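Local atomic coordinates of dihydroorotase (Saccharomyces cerevisiae S288C, PDB entry 6L0A), a protein that catalyses the reversible, zinc-dependent interconversion of N-carbamoyl-L-aspartate and dihydroorotate, the third step of de novo pyrimidine biosynthesis. Residues M127-G138 with F171-H180. Residues are numbered along the deposited sequence; the frame is centred on the assembly and turned at random.
Sequences MQEENLVLNLHG and FPNLKIILEH. With ZN (zinc ion), chain L.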
loop_
_atom_site.group_PDB
_atom_site.type_symbol
_atom_site.label_atom_id
_atom_site.label_comp_id
_atom_site.label_asym_id
_atom_site.label_seq_id
_atom_site.Cartn_x
_atom_site.Cartn_y
_atom_site.Cartn_z
ATOM N N MET C 127 9.544 8.351 34.838
ATOM C CA MET C 127 8.792 7.120 34.602
ATOM C C MET C 127 9.475 5.917 35.235
ATOM O O MET C 127 8.812 5.057 35.830
ATOM C CB MET C 127 8.617 6.889 33.100
ATOM C CG MET C 127 7.718 7.904 32.442
ATOM S SD MET C 127 7.657 7.650 30.660
ATOM C CE MET C 127 6.819 6.059 30.644
ATOM N N GLN C 128 10.800 5.818 35.079
ATOM C CA GLN C 128 11.532 4.674 35.621
ATOM C C GLN C 128 11.385 4.606 37.138
ATOM O O GLN C 128 11.149 3.531 37.705
ATOM C CB GLN C 128 13.006 4.766 35.217
ATOM C CG GLN C 128 13.852 3.544 35.580
ATOM C CD GLN C 128 15.255 3.599 34.982
ATOM O OE1 GLN C 128 15.693 2.663 34.300
ATOM N NE2 GLN C 128 15.969 4.695 35.238
ATOM N N GLU C 129 11.496 5.750 37.805
ATOM C CA GLU C 129 11.348 5.775 39.255
ATOM C C GLU C 129 9.937 5.397 39.692
ATOM O O GLU C 129 9.752 4.876 40.797
ATOM C CB GLU C 129 11.709 7.157 39.787
ATOM C CG GLU C 129 13.176 7.508 39.658
ATOM C CD GLU C 129 13.436 8.982 39.893
ATOM O OE1 GLU C 129 12.462 9.729 40.141
ATOM O OE2 GLU C 129 14.612 9.400 39.825
ATOM N N GLU C 130 8.933 5.644 38.854
ATOM C CA GLU C 130 7.550 5.380 39.230
ATOM C C GLU C 130 7.041 4.043 38.713
ATOM O O GLU C 130 5.865 3.723 38.918
ATOM C CB GLU C 130 6.637 6.512 38.737
ATOM C CG GLU C 130 6.941 7.894 39.317
ATOM C CD GLU C 130 6.495 8.057 40.771
ATOM O OE1 GLU C 130 5.925 7.102 41.351
ATOM O OE2 GLU C 130 6.722 9.151 41.333
ATOM N N ASN C 131 7.901 3.255 38.056
ATOM C CA ASN C 131 7.536 1.946 37.514
ATOM C C ASN C 131 6.391 2.057 36.506
ATOM O O ASN C 131 5.489 1.217 36.469
ATOM C CB ASN C 131 7.186 0.951 38.627
ATOM C CG ASN C 131 7.296 -0.503 38.164
ATOM O OD1 ASN C 131 7.947 -0.799 37.154
ATOM N ND2 ASN C 131 6.652 -1.413 38.895
ATOM N N LEU C 132 6.429 3.102 35.686
ATOM C CA LEU C 132 5.475 3.289 34.602
ATOM C C LEU C 132 6.028 2.673 33.320
ATOM O O LEU C 132 7.242 2.540 33.146
ATOM C CB LEU C 132 5.186 4.775 34.381
ATOM C CG LEU C 132 4.493 5.589 35.485
ATOM C CD1 LEU C 132 4.477 7.064 35.133
ATOM C CD2 LEU C 132 3.054 5.089 35.712
ATOM N N VAL C 133 5.117 2.301 32.410
ATOM C CA VAL C 133 5.495 1.629 31.167
ATOM C C VAL C 133 5.688 2.680 30.086
ATOM O O VAL C 133 4.886 3.603 29.967
ATOM C CB VAL C 133 4.420 0.603 30.755
ATOM C CG1 VAL C 133 4.725 0.036 29.366
ATOM C CG2 VAL C 133 4.300 -0.505 31.803
ATOM N N LEU C 134 6.758 2.563 29.302
ATOM C CA LEU C 134 6.956 3.443 28.155
ATOM C C LEU C 134 6.529 2.667 26.913
ATOM O O LEU C 134 7.161 1.670 26.560
ATOM C CB LEU C 134 8.410 3.903 28.049
ATOM C CG LEU C 134 8.760 4.661 26.766
ATOM C CD1 LEU C 134 7.971 5.970 26.675
ATOM C CD2 LEU C 134 10.271 4.915 26.678
ATOM N N ASN C 135 5.447 3.114 26.269
ATOM C CA ASN C 135 4.913 2.481 25.067
ATOM C C ASN C 135 5.450 3.208 23.845
ATOM O O ASN C 135 5.283 4.418 23.726
ATOM C CB ASN C 135 3.389 2.537 25.054
ATOM C CG ASN C 135 2.779 2.101 26.367
ATOM O OD1 ASN C 135 2.468 2.927 27.224
ATOM N ND2 ASN C 135 2.567 0.806 26.510
ATOM N N LEU C 136 6.052 2.468 22.923
ATOM C CA LEU C 136 6.668 3.061 21.750
ATOM C C LEU C 136 5.914 2.628 20.498
ATOM O O LEU C 136 5.757 1.430 20.257
ATOM C CB LEU C 136 8.133 2.644 21.651
ATOM C CG LEU C 136 9.022 3.041 22.832
ATOM C CD1 LEU C 136 10.397 2.441 22.659
ATOM C CD2 LEU C 136 9.090 4.566 22.943
ATOM N N HIS C 137 5.442 3.596 19.721
ATOM C CA HIS C 137 5.134 3.359 18.315
ATOM C C HIS C 137 6.474 3.418 17.602
ATOM O O HIS C 137 6.984 4.500 17.300
ATOM C CB HIS C 137 4.156 4.390 17.763
ATOM C CG HIS C 137 3.753 4.120 16.348
ATOM N ND1 HIS C 137 2.442 3.901 15.972
ATOM C CD2 HIS C 137 4.493 4.015 15.217
ATOM C CE1 HIS C 137 2.392 3.686 14.669
ATOM N NE2 HIS C 137 3.622 3.748 14.186
ATOM N N GLY C 138 7.086 2.257 17.404
ATOM C CA GLY C 138 8.452 2.228 16.930
ATOM C C GLY C 138 8.615 2.347 15.427
ATOM O O GLY C 138 8.907 1.353 14.756
ATOM N N PHE C 171 18.023 3.202 30.193
ATOM C CA PHE C 171 17.043 3.128 31.277
ATOM C C PHE C 171 16.745 1.662 31.551
ATOM O O PHE C 171 15.651 1.170 31.251
ATOM C CB PHE C 171 15.769 3.903 30.932
ATOM C CG PHE C 171 15.989 5.373 30.729
ATOM C CD1 PHE C 171 16.247 5.879 29.470
ATOM C CD2 PHE C 171 15.954 6.251 31.808
ATOM C CE1 PHE C 171 16.457 7.232 29.277
ATOM C CE2 PHE C 171 16.166 7.612 31.624
ATOM C CZ PHE C 171 16.411 8.105 30.358
ATOM N N PRO C 172 17.696 0.939 32.154
ATOM C CA PRO C 172 17.597 -0.531 32.199
ATOM C C PRO C 172 16.491 -1.069 33.098
ATOM O O PRO C 172 16.142 -2.248 32.967
ATOM C CB PRO C 172 18.980 -0.953 32.715
ATOM C CG PRO C 172 19.417 0.207 33.550
ATOM C CD PRO C 172 18.904 1.434 32.841
ATOM N N ASN C 173 15.929 -0.263 33.995
ATOM C CA ASN C 173 14.842 -0.706 34.859
ATOM C C ASN C 173 13.472 -0.294 34.344
ATOM O O ASN C 173 12.458 -0.662 34.951
ATOM C CB ASN C 173 15.033 -0.171 36.280
ATOM C CG ASN C 173 16.273 -0.733 36.949
ATOM O OD1 ASN C 173 16.571 -1.923 36.831
ATOM N ND2 ASN C 173 17.008 0.126 37.650
ATOM N N LEU C 174 13.419 0.448 33.240
ATOM C CA LEU C 174 12.157 0.931 32.692
ATOM C C LEU C 174 11.475 -0.168 31.886
ATOM O O LEU C 174 12.091 -0.777 31.009
ATOM C CB LEU C 174 12.420 2.161 31.818
ATOM C CG LEU C 174 11.274 2.831 31.059
ATOM C CD1 LEU C 174 10.239 3.348 32.040
ATOM C CD2 LEU C 174 11.794 3.962 30.170
ATOM N N LYS C 175 10.201 -0.424 32.180
ATOM C CA LYS C 175 9.410 -1.303 31.331
ATOM C C LYS C 175 9.109 -0.590 30.017
ATOM O O LYS C 175 8.591 0.533 30.012
ATOM C CB LYS C 175 8.114 -1.706 32.041
ATOM C CG LYS C 175 8.320 -2.731 33.154
ATOM C CD LYS C 175 7.000 -3.277 33.691
ATOM C CE LYS C 175 6.380 -2.367 34.752
ATOM N NZ LYS C 175 5.141 -2.957 35.361
ATOM N N ILE C 176 9.470 -1.220 28.902
ATOM C CA ILE C 176 9.296 -0.635 27.577
ATOM C C ILE C 176 8.580 -1.647 26.698
ATOM O O ILE C 176 8.923 -2.836 26.697
ATOM C CB ILE C 176 10.643 -0.236 26.941
ATOM C CG1 ILE C 176 11.375 0.806 27.779
ATOM C CG2 ILE C 176 10.442 0.303 25.522
ATOM C CD1 ILE C 176 12.790 1.072 27.274
ATOM N N ILE C 177 7.597 -1.185 25.938
ATOM C CA ILE C 177 6.904 -2.047 24.995
ATOM C C ILE C 177 7.094 -1.504 23.592
ATOM O O ILE C 177 6.793 -0.335 23.322
ATOM C CB ILE C 177 5.405 -2.178 25.309
ATOM C CG1 ILE C 177 5.191 -2.742 26.715
ATOM C CG2 ILE C 177 4.741 -3.090 24.266
ATOM C CD1 ILE C 177 3.733 -2.852 27.104
ATOM N N LEU C 178 7.573 -2.356 22.700
ATOM C CA LEU C 178 7.515 -2.070 21.271
ATOM C C LEU C 178 6.118 -2.469 20.808
ATOM O O LEU C 178 5.832 -3.649 20.608
ATOM C CB LEU C 178 8.609 -2.828 20.529
ATOM C CG LEU C 178 8.780 -2.500 19.037
ATOM C CD1 LEU C 178 9.053 -1.018 18.787
ATOM C CD2 LEU C 178 9.875 -3.360 18.425
ATOM N N GLU C 179 5.233 -1.481 20.677
ATOM C CA GLU C 179 3.841 -1.753 20.367
ATOM C C GLU C 179 3.692 -2.271 18.937
ATOM O O GLU C 179 4.497 -1.968 18.057
ATOM C CB GLU C 179 2.998 -0.486 20.550
ATOM C CG GLU C 179 2.972 0.054 21.987
ATOM C CD GLU C 179 2.189 -0.842 22.930
ATOM O OE1 GLU C 179 1.359 -1.628 22.433
ATOM O OE2 GLU C 179 2.387 -0.765 24.171
ATOM N N HIS C 180 2.630 -3.049 18.721
ATOM C CA HIS C 180 2.247 -3.604 17.420
ATOM C C HIS C 180 3.410 -3.863 16.468
ATOM O O HIS C 180 3.528 -3.196 15.427
ATOM C CB HIS C 180 1.196 -2.699 16.742
ATOM C CG HIS C 180 1.466 -1.224 16.837
ATOM N ND1 HIS C 180 2.672 -0.654 16.489
ATOM C CD2 HIS C 180 0.659 -0.200 17.207
ATOM C CE1 HIS C 180 2.604 0.655 16.664
ATOM N NE2 HIS C 180 1.392 0.958 17.098
HETATM ZN ZN ZN L . 0.428 2.771 16.505
HETATM O O HOH W 1 10.836 1.207 36.283
HETATM O O HOH W 2 8.828 0.726 34.461
HETATM O O HOH W 3 2.928 -1.025 35.975
HETATM O O HOH W 4 5.789 0.040 17.041
#
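Two neighbouring parallel strands of the amidohydrolase TIM barrel, 133-136 and 175-178, lead into His-137 and His-180, which share one zinc ion. His-137 binds it through ND1 at 2.4 Å and His-180 through NE2 at 2.1 Å; the second ring turns its edge to the face of the first, planes 73° apart. With CG anti to the backbone N (chi1 -176°), the His-137 ring reaches the metal, while its NE2 bonds to Glu-139. One residue before His-180, Glu-179 OE2 accepts Asn-135 ND2 at 2.8 Å on its anti side, somewhat out of the carboxylate plane, while Asn-135 OD1 is bonded to Tyr-39; Glu-179 OE1 serves Thr-208 and His-14, a ligand of the second zinc ion. The strands are joined by bonds such as Leu-134 N to Lys-175 O (2.8 Å, nearly straight). At the far end Gln-128 stretches from its helix into the type I turn Phe-171 to Leu-174, where OE1 accepts Asn-173 N at 3.0 Å; a leucine here would probably leave the Asn-173 N-H without this acceptor and the turn less firmly tied to the helix. Leu-174 CD2 meets Leu-134 CD2 at 3.9 Å. Helix 156-170, the crossover between the strands, packs on Leu-136, Ile-176 and Leu-178, whereas Val-133 and Ile-177 touch helix 300-312.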